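Local structure of putative two-component sensor histidine kinase protein (3HCY) at residues Asp13-Gln16 with Asn20-Arg23. The protein is probably a sensor histidine kinase that phosphorylates itself on histidine with ATP, and the chain described here is its GAF domain. Numbering follows the deposited sequence.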
loop_
_atom_site.group_PDB
_atom_site.type_symbol
_atom_site.label_atom_id
_atom_site.label_comp_id
_atom_site.label_asym_id
_atom_site.label_seq_id
_atom_site.Cartn_x
_atom_site.Cartn_y
_atom_site.Cartn_z
ATOM N N ASP A 13 -4.972 7.097 -5.175
ATOM C CA ASP A 13 -4.532 8.208 -4.335
ATOM C C ASP A 13 -3.067 8.044 -3.910
ATOM O O ASP A 13 -2.278 8.994 -4.039
ATOM C CB ASP A 13 -5.378 8.381 -3.082
ATOM C CG ASP A 13 -6.780 8.785 -3.383
ATOM O OD1 ASP A 13 -7.083 9.421 -4.393
ATOM O OD2 ASP A 13 -7.646 8.462 -2.584
ATOM N N ALA A 14 -2.713 6.858 -3.422
ATOM C CA ALA A 14 -1.345 6.657 -2.993
ATOM C C ALA A 14 -0.437 6.737 -4.219
ATOM O O ALA A 14 0.614 7.309 -4.129
ATOM C CB ALA A 14 -1.155 5.320 -2.252
ATOM N N ILE A 15 -0.835 6.183 -5.358
ATOM C CA ILE A 15 0.061 6.223 -6.506
ATOM C C ILE A 15 0.452 7.662 -6.854
ATOM O O ILE A 15 1.627 7.933 -7.111
ATOM C CB ILE A 15 -0.504 5.548 -7.757
ATOM C CG1 ILE A 15 -0.335 4.021 -7.662
ATOM C CG2 ILE A 15 0.240 6.024 -8.960
ATOM C CD1 ILE A 15 -1.652 3.157 -8.077
ATOM N N GLN A 16 -0.533 8.560 -6.820
ATOM C CA GLN A 16 -0.346 9.961 -7.182
ATOM C C GLN A 16 0.551 10.715 -6.223
ATOM O O GLN A 16 1.423 11.491 -6.644
ATOM C CB GLN A 16 -1.706 10.671 -7.238
ATOM C CG GLN A 16 -2.625 10.154 -8.408
ATOM C CD GLN A 16 -4.017 10.816 -8.415
ATOM O OE1 GLN A 16 -4.481 11.273 -7.365
ATOM N NE2 GLN A 16 -4.679 10.864 -9.581
ATOM N N ASN A 20 4.011 10.916 -8.192
ATOM C CA ASN A 20 4.026 12.029 -9.165
ATOM C C ASN A 20 4.217 11.665 -10.727
ATOM O O ASN A 20 5.118 12.172 -11.430
ATOM C CB ASN A 20 5.100 13.057 -8.775
ATOM C CG ASN A 20 5.042 14.285 -9.672
ATOM O OD1 ASN A 20 4.483 14.247 -10.793
ATOM N ND2 ASN A 20 5.543 15.424 -9.141
ATOM N N CYS A 21 3.360 10.776 -11.234
ATOM C CA CYS A 21 3.267 10.457 -12.634
ATOM C C CYS A 21 2.000 11.151 -13.110
ATOM O O CYS A 21 1.333 11.828 -12.332
ATOM C CB CYS A 21 3.172 8.932 -12.806
ATOM S SG CYS A 21 1.924 8.098 -11.694
ATOM N N ASP A 22 1.654 10.959 -14.374
ATOM C CA ASP A 22 0.652 11.773 -15.025
ATOM C C ASP A 22 -0.768 11.216 -15.020
ATOM O O ASP A 22 -1.748 11.980 -15.092
ATOM C CB ASP A 22 1.130 12.007 -16.453
ATOM C CG ASP A 22 2.296 12.927 -16.494
ATOM O OD1 ASP A 22 2.586 13.617 -15.494
ATOM O OD2 ASP A 22 2.935 12.942 -17.570
ATOM N N ARG A 23 -0.822 9.880 -15.028
ATOM C CA ARG A 23 -2.033 9.098 -15.085
ATOM C C ARG A 23 -1.626 7.751 -14.529
ATOM O O ARG A 23 -0.423 7.442 -14.505
ATOM C CB ARG A 23 -2.555 8.905 -16.520
ATOM C CG ARG A 23 -2.184 9.943 -17.571
ATOM C CD ARG A 23 -2.510 9.427 -18.952
ATOM N NE ARG A 23 -2.093 10.309 -20.039
ATOM C CZ ARG A 23 -2.891 10.722 -21.036
ATOM N NH1 ARG A 23 -4.170 10.335 -21.096
ATOM N NH2 ARG A 23 -2.415 11.532 -22.002
#
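Ile15 meets Cys21 through one branch, the CG2 methyl, which lies 3.8 Å from Cys21 SG. This is an apolar touch between two single atoms. CG2 stands anti to the backbone N of Ile15. On the other side, Cys21 SG sits between its own N and carbonyl carbon (chi1 48°), and this rotation brings the sulfur to the methyl. The contact is small: the two segments bury 135 Å² in all.

The other link is made by the backbone. Asn20 N donates to Gln16 O at 3.1 Å, four residues back, which is the i to i+4 spacing of the alpha-helix. The bond is bent, with 143° at the hydrogen. The CA atoms of Gln16 and Asn20 are 5.2 Å apart. Asn20 is also where the helical path stops: its phi is positive (36°), and the chain turns there toward strand 23-29. The CB atoms of Gln16 and Asn20 both point away from the opposite segment, and both residues are exposed.

Ile15, buried near the end of helix 5-19, and Cys21, in the loop after it, both rest on strand 104-112, Ile15 on Phe108 and Cys21 on Thr110 and Tyr112. Backbone hydrogen bonds join both Asp22 and Arg23 to Tyr111, the pattern of a classic beta bulge at the start of strand 23-29. Asp13, farther back on the helix, forms salt bridges with Arg41 and with Arg139 of the second subunit. The bond from Asn20 N to Gln16 O and the positive phi of Asn20 make the turn from the N-terminal helix toward strand 23-29, with the Ile15-Cys21 touch beside it. This turn belongs to the GAF domain, an antiparallel sheet with helices packed on it.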